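Local atomic coordinates of structural protein VP1 (Trichodysplasia spinulosa-associated polyomavirus, PDB entry 4U60), a protein that forms the jelly-roll pentamers of the polyomavirus capsid and engages sialylated glycolipids, binding the oligosaccharide of GM1. Residues 109-113 and 253-257; 125-131 and 211-217; 134-139 and 237-243; 140-146 and 189-194. All coordinates share one frame; numbering follows the deposited sequence.

Interaction 1. Residues 109-113 and 253-257; sequences HMATK and LVGKD
Lys-113 N donates to Val-254 O over 3.0 Å, with an N-H...O angle of 153°, where the loop 109-113 passes the end of strand 241-254, the two chain directions 66° apart. Thr-112 lies against the same carbonyl, its CA and CB both 3.1 Å from Val-254 O. The CG2 branch of Thr-112 meets Leu-253 CD1 at 3.7 Å, the two side chains crossing at about a right angle. That same methyl of Leu-253 also receives Met-110 CE at 3.6 Å; the bend at the end of the methionine chain (chi3 -67°) brings its terminal methyl into this small apolar cluster. Lys-256 turns at chi2, runs past Thr-112 O and brings CE to 4.0 Å from CB of Ala-111, the centre of an inverse gamma turn. Two waters bridge the segments: one donates to Ala-111 O and accepts from Lys-256 N, the other donates to Thr-112 O at 2.7 Å and accepts from Lys-256 NZ, which also makes a weak hydrogen bond to Ala-52 O of a neighbouring subunit. His-109, at the start of 109-113, belongs to a glycan pocket and is hydrogen-bonded to Asp-58 and Glu-189 of that subunit. Lys-113 and Val-254 both pack on Phe-123, while strand 260-279 flanks the strand end, pairing with it through Gln-261 and packing on Val-254 through Met-260.

Interaction 2. Residues 125-131 and 211-217; sequences VEGMNFH and QSTPPVL
The side chains of Asn-129 and Pro-215 cross at about a right angle, with Asn-129 ND2 3.6 Å from Pro-215 CB, while Asn-129 OD1 meets Leu-217 CD2. That leucine methyl also approaches the His-131 ring, lying 3.5 Å from His-131 NE2. Two bonds within the segment set the amide: ND2 donates to Gly-127 O in the amide plane, and OD1 accepts from His-131 NE2 at 2.8 Å on a lone pair, almost straight at 174°. ND2 has a further weak bond to Val-250 O. The other ring nitrogen, ND1, binds Asp-248, which fixes the imidazole from both ends. Pro-215 CG rests 3.5 Å from Val-125 O and also touches Glu-126 CA. Gly-127 N donates to Thr-213 O at 2.8 Å. The extended Glu-126 side chain runs beside Ser-212, and a water links its OE1 to Ser-212 O; OE2 is bound by Gln-211 of a neighbouring subunit. The carboxylate is thus shared between water and protein, and the hydrogen-bonded chain Asp-248–His-131–Asn-129 probably polarises the imidazole and holds the amide in one orientation.

Interaction 3. Residues 134-139 and 237-243; sequences AVGGEP and CKGDGLY
Glu-138 OE2 is gripped by Lys-238 NZ in a 2.8 Å salt bridge and by the side-chain amide of Asn-200. The ammonium group comes to the syn side of the carboxylate oxygen, 29° out of its plane. The two side chains run side by side and point the same way: Glu-138 leaves with CG between its backbone N and carbonyl carbon (chi1 59°) and is then extended, as is the whole lysine chain beyond CG. At the base of the pair, Lys-238 N donates to Gly-137 O at 3.0 Å, in the carbonyl plane on a lone pair. Next to it, strands 134-136 and 241-243 run antiparallel, and Gly-136 and Tyr-243 form a hydrogen-bonded pair with two backbone bonds of 2.9 Å each, Gly-136 N to Tyr-243 O and Tyr-243 N to Gly-136 O. In the conformer modelled here, the Glu-138–Pro-139 peptide lies over one face of the Tyr-243 ring, and Pro-139 CD makes a CH-pi contact over that face, 3.9 Å from the ring centroid. Gly-136 O sits in plane at the ring edge. Val-135 CG1 packs on Leu-242 CD1 next to Ile-271 of strand 260-279. The ring thus packs flat against the backbone where the chain leaves the jelly-roll sheet, and Arg-72 NE is hydrogen-bonded to Tyr-243 OH; the salt bridge lies toward solvent, where its charges are probably partly screened.

Interaction 4. Residues 140-146 and 189-194; sequences LELQFLT and ECWCPD
Phe-144 turns the edge of its ring onto the six-membered ring of Trp-191 in a T-shaped (edge-to-face) pair, centroids 5.1 Å apart and planes at 76°. Phe-186 also meets the tryptophan edge-to-face. Leu-142 CD1 lies over the rim of the indole face opposite Phe-144, and Trp-191 NE1 is held by Val-160 O. Phe-144 CE1 also reaches Cys-190 CB at 3.4 Å, with the cysteine sulfur oblique to the ring. The backbone pairing is antiparallel: Gln-143 N to Cys-192 O (2.8 Å) and Cys-192 N to Gln-143 O (2.9 Å) are both nearly straight, and Asp-194 N to Glu-141 O and Leu-145 N to Cys-190 O follow on either side. These strands are part of a small three-stranded sheet, 177-179, 141-144 and 191-193, separate from the main jelly-roll sheet. Among the polar side chains, Gln-143 bends at chi2 (66°) and its NE2 donates to Phe-144 O. One water joins Gln-143 OE1 to Asp-194 OD1, which Ser-196 also binds; Asp-194 OD2 forms a salt bridge with Lys-177.

How the interactions relate
Interactions 1, 2 and 3 all involve the main jelly-roll sheet: strand 241-254 has its start in interaction 3 and its end in interaction 1, while strand 129-136 begins in interaction 2 and ends in interaction 3. Interaction 4 follows next along the chain, in the separate small sheet, and packs on interaction 3 through Leu-140 and Ala-134. It is the most buried, rich in aromatic packing and regular strand pairing. Interaction 1, only partly buried and close to bound sialic acid, has one direct backbone bond and two bridging waters; interaction 2 has the most bridging waters and also meets neighbouring subunits. No other subunit touches interaction 3, whereas interactions 1 and 4 meet across a subunit boundary.

Interaction 1. Residues 109-113 and 253-257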
loop_
_atom_site.group_PDB
_atom_site.type_symbol
_atom_site.label_atom_id
_atom_site.label_comp_id
_atom_site.label_asym_id
_atom_site.label_seq_id
_atom_site.Cartn_x
_atom_site.Cartn_y
_atom_site.Cartn_z
ATOM N N HIS C 109 -10.102 -26.530 -0.190
ATOM C CA HIS C 109 -10.348 -27.977 -0.286
ATOM C C HIS C 109 -10.963 -28.405 -1.629
ATOM O O HIS C 109 -11.334 -29.574 -1.798
ATOM C CB HIS C 109 -11.196 -28.475 0.895
ATOM C CG HIS C 109 -12.527 -27.806 1.002
ATOM N ND1 HIS C 109 -13.592 -28.104 0.173
ATOM C CD2 HIS C 109 -12.953 -26.827 1.830
ATOM C CE1 HIS C 109 -14.605 -27.306 0.475
ATOM N NE2 HIS C 109 -14.250 -26.546 1.495
ATOM N N MET C 110 -11.068 -27.471 -2.575
ATOM C CA MET C 110 -11.587 -27.810 -3.898
ATOM C C MET C 110 -10.564 -28.662 -4.631
ATOM O O MET C 110 -9.395 -28.720 -4.241
ATOM C CB MET C 110 -11.929 -26.542 -4.688
ATOM C CG MET C 110 -13.150 -25.855 -4.115
ATOM S SD MET C 110 -13.744 -24.495 -5.131
ATOM C CE MET C 110 -12.417 -23.334 -4.990
ATOM N N ALA C 111 -11.005 -29.327 -5.695
ATOM C CA ALA C 111 -10.125 -30.185 -6.495
ATOM C C ALA C 111 -9.177 -29.348 -7.335
ATOM O O ALA C 111 -9.473 -28.981 -8.474
ATOM C CB ALA C 111 -10.929 -31.115 -7.376
ATOM N N THR C 112 -8.030 -29.067 -6.743
ATOM C CA THR C 112 -7.058 -28.135 -7.281
ATOM C C THR C 112 -5.659 -28.707 -7.089
ATOM O O THR C 112 -5.459 -29.682 -6.353
ATOM C CB THR C 112 -7.123 -26.802 -6.526
ATOM O OG1 THR C 112 -6.976 -27.042 -5.124
ATOM C CG2 THR C 112 -8.437 -26.090 -6.782
ATOM N N LYS C 113 -4.689 -28.094 -7.751
ATOM C CA LYS C 113 -3.296 -28.316 -7.408
ATOM C C LYS C 113 -3.122 -27.928 -5.936
ATOM O O LYS C 113 -3.880 -27.109 -5.403
ATOM C CB LYS C 113 -2.416 -27.450 -8.299
ATOM C CG LYS C 113 -0.926 -27.675 -8.144
ATOM C CD LYS C 113 -0.156 -27.016 -9.289
ATOM C CE LYS C 113 -0.124 -27.879 -10.512
ATOM N NZ LYS C 113 0.687 -29.100 -10.250
ATOM N N LEU C 253 -8.735 -20.407 -10.872
ATOM C CA LEU C 253 -8.778 -21.695 -10.221
ATOM C C LEU C 253 -7.795 -22.615 -10.931
ATOM O O LEU C 253 -7.828 -22.718 -12.153
ATOM C CB LEU C 253 -10.173 -22.279 -10.322
ATOM C CG LEU C 253 -10.388 -23.609 -9.604
ATOM C CD1 LEU C 253 -10.531 -23.399 -8.114
ATOM C CD2 LEU C 253 -11.616 -24.311 -10.165
ATOM N N VAL C 254 -6.898 -23.216 -10.181
ATOM C CA VAL C 254 -5.854 -24.079 -10.734
ATOM C C VAL C 254 -6.210 -25.532 -10.501
ATOM O O VAL C 254 -6.105 -26.048 -9.390
ATOM C CB VAL C 254 -4.465 -23.768 -10.107
ATOM C CG1 VAL C 254 -3.381 -24.614 -10.752
ATOM C CG2 VAL C 254 -4.159 -22.266 -10.190
ATOM N N GLY C 255 -6.599 -26.215 -11.573
ATOM C CA GLY C 255 -6.940 -27.610 -11.482
ATOM C C GLY C 255 -5.766 -28.507 -11.186
ATOM O O GLY C 255 -4.609 -28.118 -11.281
ATOM N N LYS C 256 -6.086 -29.744 -10.855
ATOM C CA LYS C 256 -5.106 -30.744 -10.470
ATOM C C LYS C 256 -3.926 -30.843 -11.419
ATOM O O LYS C 256 -2.780 -30.940 -10.988
ATOM C CB LYS C 256 -5.782 -32.110 -10.431
ATOM C CG LYS C 256 -6.860 -32.239 -9.373
ATOM C CD LYS C 256 -6.337 -32.975 -8.175
ATOM C CE LYS C 256 -7.353 -32.978 -7.053
ATOM N NZ LYS C 256 -6.672 -33.514 -5.854
ATOM N N ASP C 257 -4.211 -30.808 -12.716
ATOM C CA ASP C 257 -3.164 -30.963 -13.721
ATOM C C ASP C 257 -2.538 -29.648 -14.162
ATOM O O ASP C 257 -1.696 -29.638 -15.040
ATOM C CB ASP C 257 -3.721 -31.698 -14.939
ATOM C CG ASP C 257 -4.257 -33.067 -14.590
ATOM O OD1 ASP C 257 -3.657 -33.758 -13.733
ATOM O OD2 ASP C 257 -5.291 -33.463 -15.181
HETATM O O HOH W 1 -9.035 -30.350 -10.810
HETATM O O HOH W 2 -4.234 -31.986 -5.527
#

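Interaction 2. Residues 125-131 and 211-217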
loop_
_atom_site.group_PDB
_atom_site.type_symbol
_atom_site.label_atom_id
_atom_site.label_comp_id
_atom_site.label_asym_id
_atom_site.label_seq_id
_atom_site.Cartn_x
_atom_site.Cartn_y
_atom_site.Cartn_z
ATOM N N VAL C 125 -8.177 -19.558 -5.188
ATOM C CA VAL C 125 -8.319 -18.776 -6.410
ATOM C C VAL C 125 -7.414 -17.565 -6.259
ATOM O O VAL C 125 -7.492 -16.845 -5.264
ATOM C CB VAL C 125 -9.773 -18.338 -6.622
ATOM C CG1 VAL C 125 -9.875 -17.263 -7.690
ATOM C CG2 VAL C 125 -10.644 -19.528 -6.978
ATOM N N GLU C 126 -6.532 -17.357 -7.225
ATOM C CA GLU C 126 -5.458 -16.381 -7.065
ATOM C C GLU C 126 -4.945 -15.933 -8.438
ATOM O O GLU C 126 -5.195 -16.595 -9.453
ATOM C CB GLU C 126 -4.338 -16.951 -6.189
ATOM C CG GLU C 126 -3.640 -18.152 -6.811
ATOM C CD GLU C 126 -2.635 -18.830 -5.919
ATOM O OE1 GLU C 126 -2.497 -18.457 -4.740
ATOM O OE2 GLU C 126 -1.931 -19.728 -6.427
ATOM N N GLY C 127 -4.220 -14.816 -8.450
ATOM C CA GLY C 127 -3.697 -14.235 -9.662
ATOM C C GLY C 127 -4.417 -12.963 -10.063
ATOM O O GLY C 127 -4.920 -12.192 -9.243
ATOM N N MET C 128 -4.475 -12.762 -11.366
ATOM C CA MET C 128 -4.987 -11.538 -11.941
ATOM C C MET C 128 -6.341 -11.107 -11.363
ATOM O O MET C 128 -7.278 -11.914 -11.305
ATOM C CB MET C 128 -5.161 -11.777 -13.444
ATOM C CG MET C 128 -5.591 -10.550 -14.172
ATOM S SD MET C 128 -6.247 -10.949 -15.804
ATOM C CE MET C 128 -4.835 -11.701 -16.555
ATOM N N ASN C 129 -6.433 -9.831 -10.963
ATOM C CA ASN C 129 -7.686 -9.211 -10.564
ATOM C C ASN C 129 -7.996 -8.065 -11.493
ATOM O O ASN C 129 -7.096 -7.311 -11.882
ATOM C CB ASN C 129 -7.667 -8.721 -9.113
ATOM C CG ASN C 129 -8.185 -9.769 -8.141
ATOM O OD1 ASN C 129 -9.249 -9.589 -7.531
ATOM N ND2 ASN C 129 -7.484 -10.902 -8.062
ATOM N N PHE C 130 -9.263 -7.957 -11.861
ATOM C CA PHE C 130 -9.744 -6.874 -12.723
ATOM C C PHE C 130 -11.116 -6.501 -12.230
ATOM O O PHE C 130 -12.004 -7.351 -12.180
ATOM C CB PHE C 130 -9.749 -7.291 -14.200
ATOM C CG PHE C 130 -10.345 -6.274 -15.134
ATOM C CD1 PHE C 130 -9.666 -5.105 -15.431
ATOM C CD2 PHE C 130 -11.581 -6.486 -15.717
ATOM C CE1 PHE C 130 -10.229 -4.173 -16.310
ATOM C CE2 PHE C 130 -12.137 -5.558 -16.589
ATOM C CZ PHE C 130 -11.459 -4.408 -16.875
ATOM N N HIS C 131 -11.292 -5.240 -11.845
ATOM C CA HIS C 131 -12.539 -4.759 -11.260
ATOM C C HIS C 131 -12.908 -3.443 -11.864
ATOM O O HIS C 131 -12.136 -2.488 -11.796
ATOM C CB HIS C 131 -12.421 -4.620 -9.736
ATOM C CG HIS C 131 -12.060 -5.906 -9.096
ATOM N ND1 HIS C 131 -13.003 -6.872 -8.851
ATOM C CD2 HIS C 131 -10.871 -6.446 -8.761
ATOM C CE1 HIS C 131 -12.415 -7.949 -8.364
ATOM N NE2 HIS C 131 -11.121 -7.713 -8.296
ATOM N N GLN C 211 1.144 -13.549 -12.000
ATOM C CA GLN C 211 0.753 -14.958 -12.216
ATOM C C GLN C 211 -0.126 -15.587 -11.133
ATOM O O GLN C 211 -1.200 -16.165 -11.440
ATOM C CB GLN C 211 2.017 -15.810 -12.396
ATOM C CG GLN C 211 2.684 -15.576 -13.734
ATOM C CD GLN C 211 3.995 -16.326 -13.903
ATOM O OE1 GLN C 211 4.144 -17.473 -13.467
ATOM N NE2 GLN C 211 4.970 -15.667 -14.499
ATOM N N SER C 212 0.359 -15.492 -9.894
ATOM C CA SER C 212 -0.274 -16.101 -8.716
ATOM C C SER C 212 -0.516 -15.074 -7.611
ATOM O O SER C 212 -0.637 -15.427 -6.430
ATOM C CB SER C 212 0.614 -17.214 -8.165
ATOM O OG SER C 212 0.944 -18.155 -9.172
ATOM N N THR C 213 -0.630 -13.819 -8.008
ATOM C CA THR C 213 -0.772 -12.700 -7.095
ATOM C C THR C 213 -1.917 -12.856 -6.116
ATOM O O THR C 213 -3.022 -13.256 -6.496
ATOM C CB THR C 213 -0.998 -11.434 -7.933
ATOM O OG1 THR C 213 -0.059 -11.472 -9.015
ATOM C CG2 THR C 213 -0.821 -10.185 -7.089
ATOM N N PRO C 214 -1.680 -12.499 -4.839
ATOM C CA PRO C 214 -2.788 -12.538 -3.901
ATOM C C PRO C 214 -3.914 -11.579 -4.304
ATOM O O PRO C 214 -3.660 -10.397 -4.544
ATOM C CB PRO C 214 -2.160 -12.096 -2.573
ATOM C CG PRO C 214 -0.730 -12.412 -2.716
ATOM C CD PRO C 214 -0.395 -12.233 -4.172
ATOM N N PRO C 215 -5.150 -12.076 -4.395
ATOM C CA PRO C 215 -6.269 -11.156 -4.501
ATOM C C PRO C 215 -6.411 -10.313 -3.246
ATOM O O PRO C 215 -6.272 -10.834 -2.143
ATOM C CB PRO C 215 -7.501 -12.095 -4.670
ATOM C CG PRO C 215 -6.901 -13.388 -5.146
ATOM C CD PRO C 215 -5.582 -13.488 -4.451
ATOM N N VAL C 216 -6.614 -9.009 -3.432
ATOM C CA VAL C 216 -6.846 -8.100 -2.305
ATOM C C VAL C 216 -8.204 -7.464 -2.527
ATOM O O VAL C 216 -8.391 -6.717 -3.501
ATOM C CB VAL C 216 -5.738 -7.039 -2.217
ATOM C CG1 VAL C 216 -6.048 -6.067 -1.092
ATOM C CG2 VAL C 216 -4.385 -7.701 -1.984
ATOM N N LEU C 217 -9.168 -7.799 -1.673
ATOM C CA LEU C 217 -10.560 -7.464 -1.894
ATOM C C LEU C 217 -11.165 -6.918 -0.620
ATOM O O LEU C 217 -10.737 -7.285 0.497
ATOM C CB LEU C 217 -11.346 -8.704 -2.366
ATOM C CG LEU C 217 -10.894 -9.376 -3.669
ATOM C CD1 LEU C 217 -11.438 -10.797 -3.823
ATOM C CD2 LEU C 217 -11.309 -8.569 -4.872
HETATM O O HOH W 3 -3.019 -18.121 -10.535
HETATM O O HOH W 4 -1.526 -19.913 -9.050
HETATM O O HOH W 5 0.105 -17.150 -4.202
HETATM O O HOH W 6 -4.384 -9.849 -7.484
HETATM O O HOH W 7 -2.821 -14.434 -13.003
#

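Interaction 3. Residues 134-139 and 237-243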
loop_
_atom_site.group_PDB
_atom_site.type_symbol
_atom_site.label_atom_id
_atom_site.label_comp_id
_atom_site.label_asym_id
_atom_site.label_seq_id
_atom_site.Cartn_x
_atom_site.Cartn_y
_atom_site.Cartn_z
ATOM N N ALA C 134 -19.442 0.826 -14.052
ATOM C CA ALA C 134 -19.846 2.056 -14.692
ATOM C C ALA C 134 -21.342 2.237 -14.500
ATOM O O ALA C 134 -22.116 1.260 -14.513
ATOM C CB ALA C 134 -19.500 2.028 -16.161
ATOM N N VAL C 135 -21.734 3.475 -14.257
ATOM C CA VAL C 135 -23.148 3.869 -14.167
ATOM C C VAL C 135 -23.333 5.075 -15.075
ATOM O O VAL C 135 -22.593 6.055 -14.980
ATOM C CB VAL C 135 -23.566 4.220 -12.724
ATOM C CG1 VAL C 135 -25.056 4.591 -12.651
ATOM C CG2 VAL C 135 -23.271 3.073 -11.771
ATOM N N GLY C 136 -24.319 4.999 -15.967
ATOM C CA GLY C 136 -24.579 6.098 -16.890
ATOM C C GLY C 136 -25.999 6.163 -17.386
ATOM O O GLY C 136 -26.834 5.313 -17.084
ATOM N N GLY C 137 -26.256 7.219 -18.143
ATOM C CA GLY C 137 -27.576 7.478 -18.688
ATOM C C GLY C 137 -27.737 7.025 -20.121
ATOM O O GLY C 137 -28.705 7.394 -20.786
ATOM N N GLU C 138 -26.788 6.241 -20.598
ATOM C CA GLU C 138 -26.788 5.720 -21.965
ATOM C C GLU C 138 -25.723 4.615 -21.972
ATOM O O GLU C 138 -24.990 4.489 -21.009
ATOM C CB GLU C 138 -26.468 6.835 -22.950
ATOM C CG GLU C 138 -25.130 7.505 -22.727
ATOM C CD GLU C 138 -25.017 8.737 -23.577
ATOM O OE1 GLU C 138 -24.445 8.628 -24.674
ATOM O OE2 GLU C 138 -25.528 9.810 -23.178
ATOM N N PRO C 139 -25.654 3.804 -23.027
ATOM C CA PRO C 139 -24.666 2.724 -23.011
ATOM C C PRO C 139 -23.227 3.202 -22.864
ATOM O O PRO C 139 -22.867 4.284 -23.337
ATOM C CB PRO C 139 -24.851 2.065 -24.369
ATOM C CG PRO C 139 -26.306 2.280 -24.670
ATOM C CD PRO C 139 -26.583 3.690 -24.170
ATOM N N CYS C 237 -30.558 10.187 -17.523
ATOM C CA CYS C 237 -31.012 8.932 -18.087
ATOM C C CYS C 237 -31.901 9.112 -19.308
ATOM O O CYS C 237 -33.125 9.327 -19.201
ATOM C CB CYS C 237 -31.719 8.122 -16.996
ATOM S SG CYS C 237 -30.541 7.615 -15.715
ATOM N N LYS C 238 -31.260 9.016 -20.470
ATOM C CA LYS C 238 -31.919 9.231 -21.746
ATOM C C LYS C 238 -32.947 8.142 -22.000
ATOM O O LYS C 238 -32.676 6.951 -21.788
ATOM C CB LYS C 238 -30.878 9.277 -22.854
ATOM C CG LYS C 238 -29.962 10.492 -22.756
ATOM C CD LYS C 238 -28.857 10.451 -23.799
ATOM C CE LYS C 238 -27.991 11.707 -23.729
ATOM N NZ LYS C 238 -26.891 11.699 -24.729
ATOM N N GLY C 239 -34.136 8.558 -22.409
ATOM C CA GLY C 239 -35.246 7.632 -22.614
ATOM C C GLY C 239 -35.632 6.852 -21.371
ATOM O O GLY C 239 -36.146 5.736 -21.472
ATOM N N ASP C 240 -35.390 7.435 -20.197
ATOM C CA ASP C 240 -35.660 6.775 -18.910
ATOM C C ASP C 240 -34.985 5.407 -18.774
ATOM O O ASP C 240 -35.553 4.484 -18.190
ATOM C CB ASP C 240 -37.182 6.654 -18.704
ATOM C CG ASP C 240 -37.881 7.993 -18.754
ATOM O OD1 ASP C 240 -37.239 9.025 -18.421
ATOM O OD2 ASP C 240 -39.076 8.036 -19.162
ATOM N N GLY C 241 -33.741 5.295 -19.237
ATOM C CA GLY C 241 -32.964 4.064 -19.082
ATOM C C GLY C 241 -31.722 4.355 -18.275
ATOM O O GLY C 241 -31.034 5.341 -18.537
ATOM N N LEU C 242 -31.440 3.497 -17.310
ATOM C CA LEU C 242 -30.219 3.572 -16.494
ATOM C C LEU C 242 -29.340 2.419 -16.912
ATOM O O LEU C 242 -29.779 1.270 -16.943
ATOM C CB LEU C 242 -30.591 3.433 -15.024
ATOM C CG LEU C 242 -29.460 3.336 -14.005
ATOM C CD1 LEU C 242 -28.633 4.610 -14.018
ATOM C CD2 LEU C 242 -30.053 3.064 -12.630
ATOM N N TYR C 243 -28.072 2.711 -17.169
ATOM C CA TYR C 243 -27.153 1.708 -17.679
ATOM C C TYR C 243 -26.078 1.409 -16.649
ATOM O O TYR C 243 -25.394 2.324 -16.185
ATOM C CB TYR C 243 -26.561 2.213 -18.999
ATOM C CG TYR C 243 -27.629 2.491 -20.052
ATOM C CD1 TYR C 243 -28.462 3.597 -19.960
ATOM C CD2 TYR C 243 -27.803 1.631 -21.116
ATOM C CE1 TYR C 243 -29.428 3.840 -20.912
ATOM C CE2 TYR C 243 -28.762 1.859 -22.073
ATOM C CZ TYR C 243 -29.565 2.970 -21.969
ATOM O OH TYR C 243 -30.501 3.177 -22.936
#

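Interaction 4. Residues 140-146 and 189-194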
loop_
_atom_site.group_PDB
_atom_site.type_symbol
_atom_site.label_atom_id
_atom_site.label_comp_id
_atom_site.label_asym_id
_atom_site.label_seq_id
_atom_site.Cartn_x
_atom_site.Cartn_y
_atom_site.Cartn_z
ATOM N N LEU C 140 -22.441 2.404 -22.154
ATOM C CA LEU C 140 -21.023 2.680 -22.012
ATOM C C LEU C 140 -20.407 2.678 -23.403
ATOM O O LEU C 140 -20.626 1.752 -24.173
ATOM C CB LEU C 140 -20.357 1.638 -21.126
ATOM C CG LEU C 140 -18.846 1.755 -20.943
ATOM C CD1 LEU C 140 -18.432 3.007 -20.171
ATOM C CD2 LEU C 140 -18.281 0.509 -20.270
ATOM N N GLU C 141 -19.654 3.726 -23.721
ATOM C CA GLU C 141 -19.023 3.866 -25.015
ATOM C C GLU C 141 -17.641 3.226 -24.937
ATOM O O GLU C 141 -16.903 3.458 -23.995
ATOM C CB GLU C 141 -18.990 5.334 -25.434
ATOM C CG GLU C 141 -20.383 5.812 -25.813
ATOM C CD GLU C 141 -20.576 7.319 -25.763
ATOM O OE1 GLU C 141 -20.263 7.934 -24.721
ATOM O OE2 GLU C 141 -21.122 7.870 -26.763
ATOM N N LEU C 142 -17.341 2.395 -25.929
ATOM C CA LEU C 142 -16.157 1.533 -25.914
ATOM C C LEU C 142 -15.159 1.908 -27.005
ATOM O O LEU C 142 -15.545 2.360 -28.099
ATOM C CB LEU C 142 -16.557 0.076 -26.132
ATOM C CG LEU C 142 -17.508 -0.548 -25.107
ATOM C CD1 LEU C 142 -17.953 -1.926 -25.578
ATOM C CD2 LEU C 142 -16.865 -0.619 -23.726
ATOM N N GLN C 143 -13.896 1.656 -26.689
ATOM C CA GLN C 143 -12.755 1.767 -27.605
ATOM C C GLN C 143 -12.155 0.380 -27.741
ATOM O O GLN C 143 -11.960 -0.321 -26.753
ATOM C CB GLN C 143 -11.714 2.740 -27.054
ATOM C CG GLN C 143 -10.375 2.756 -27.788
ATOM C CD GLN C 143 -10.492 3.278 -29.200
ATOM O OE1 GLN C 143 -11.075 4.342 -29.443
ATOM N NE2 GLN C 143 -9.974 2.520 -30.150
ATOM N N PHE C 144 -11.891 -0.048 -28.965
ATOM C CA PHE C 144 -11.179 -1.304 -29.194
ATOM C C PHE C 144 -9.686 -1.087 -28.959
ATOM O O PHE C 144 -9.086 -0.136 -29.477
ATOM C CB PHE C 144 -11.414 -1.765 -30.632
ATOM C CG PHE C 144 -10.923 -3.153 -30.933
ATOM C CD1 PHE C 144 -11.663 -4.253 -30.579
ATOM C CD2 PHE C 144 -9.714 -3.348 -31.584
ATOM C CE1 PHE C 144 -11.238 -5.539 -30.871
ATOM C CE2 PHE C 144 -9.276 -4.630 -31.881
ATOM C CZ PHE C 144 -10.011 -5.713 -31.489
ATOM N N LEU C 145 -9.072 -1.989 -28.203
ATOM C CA LEU C 145 -7.607 -2.011 -28.054
ATOM C C LEU C 145 -7.206 -3.382 -27.574
ATOM O O LEU C 145 -7.776 -3.887 -26.606
ATOM C CB LEU C 145 -7.108 -0.923 -27.099
ATOM C CG LEU C 145 -5.591 -0.719 -27.077
ATOM C CD1 LEU C 145 -5.228 0.704 -26.694
ATOM C CD2 LEU C 145 -4.874 -1.703 -26.183
ATOM N N THR C 146 -6.253 -4.006 -28.262
ATOM C CA THR C 146 -5.896 -5.391 -28.006
ATOM C C THR C 146 -4.393 -5.595 -27.904
ATOM O O THR C 146 -3.595 -4.861 -28.502
ATOM C CB THR C 146 -6.434 -6.334 -29.112
ATOM O OG1 THR C 146 -6.052 -7.689 -28.831
ATOM C CG2 THR C 146 -5.932 -5.928 -30.501
ATOM N N GLU C 189 -10.815 -8.228 -22.970
ATOM C CA GLU C 189 -9.452 -8.182 -23.498
ATOM C C GLU C 189 -9.289 -7.237 -24.680
ATOM O O GLU C 189 -8.174 -6.863 -24.994
ATOM C CB GLU C 189 -8.972 -9.569 -23.936
ATOM C CG GLU C 189 -9.651 -10.132 -25.162
ATOM C CD GLU C 189 -9.066 -11.459 -25.589
ATOM O OE1 GLU C 189 -8.812 -12.296 -24.710
ATOM O OE2 GLU C 189 -8.851 -11.669 -26.793
ATOM N N CYS C 190 -10.381 -6.873 -25.355
ATOM C CA CYS C 190 -10.258 -6.025 -26.554
ATOM C C CYS C 190 -11.123 -4.785 -26.557
ATOM O O CYS C 190 -11.015 -3.983 -27.484
ATOM C CB CYS C 190 -10.458 -6.849 -27.819
ATOM S SG CYS C 190 -12.086 -7.595 -27.991
ATOM N N TRP C 191 -11.957 -4.614 -25.536
ATOM C CA TRP C 191 -12.790 -3.419 -25.423
ATOM C C TRP C 191 -12.575 -2.766 -24.074
ATOM O O TRP C 191 -12.657 -3.435 -23.047
ATOM C CB TRP C 191 -14.283 -3.738 -25.525
ATOM C CG TRP C 191 -14.750 -4.296 -26.851
ATOM C CD1 TRP C 191 -15.211 -5.565 -27.090
ATOM C CD2 TRP C 191 -14.858 -3.590 -28.106
ATOM N NE1 TRP C 191 -15.559 -5.705 -28.413
ATOM C CE2 TRP C 191 -15.380 -4.499 -29.050
ATOM C CE3 TRP C 191 -14.568 -2.287 -28.511
ATOM C CZ2 TRP C 191 -15.611 -4.141 -30.379
ATOM C CZ3 TRP C 191 -14.788 -1.924 -29.817
ATOM C CH2 TRP C 191 -15.314 -2.854 -30.744
ATOM N N CYS C 192 -12.393 -1.447 -24.093
ATOM C CA CYS C 192 -12.223 -0.665 -22.875
ATOM C C CYS C 192 -13.109 0.596 -22.967
ATOM O O CYS C 192 -13.644 0.929 -24.033
ATOM C CB CYS C 192 -10.749 -0.259 -22.728
ATOM S SG CYS C 192 -10.066 0.744 -24.074
ATOM N N PRO C 193 -13.268 1.315 -21.858
ATOM C CA PRO C 193 -14.030 2.556 -21.984
ATOM C C PRO C 193 -13.352 3.539 -22.920
ATOM O O PRO C 193 -12.119 3.673 -22.903
ATOM C CB PRO C 193 -14.079 3.087 -20.534
ATOM C CG PRO C 193 -13.920 1.876 -19.704
ATOM C CD PRO C 193 -12.932 1.017 -20.459
ATOM N N ASP C 194 -14.145 4.234 -23.728
ATOM C CA ASP C 194 -13.628 5.269 -24.627
ATOM C C ASP C 194 -13.535 6.577 -23.850
ATOM O O ASP C 194 -14.558 7.217 -23.558
ATOM C CB ASP C 194 -14.578 5.423 -25.811
ATOM C CG ASP C 194 -14.154 6.495 -26.792
ATOM O OD1 ASP C 194 -13.161 7.210 -26.561
ATOM O OD2 ASP C 194 -14.871 6.664 -27.803
HETATM O O HOH W 8 -16.984 4.818 -28.232
HETATM O O HOH W 9 -10.676 6.520 -27.752
#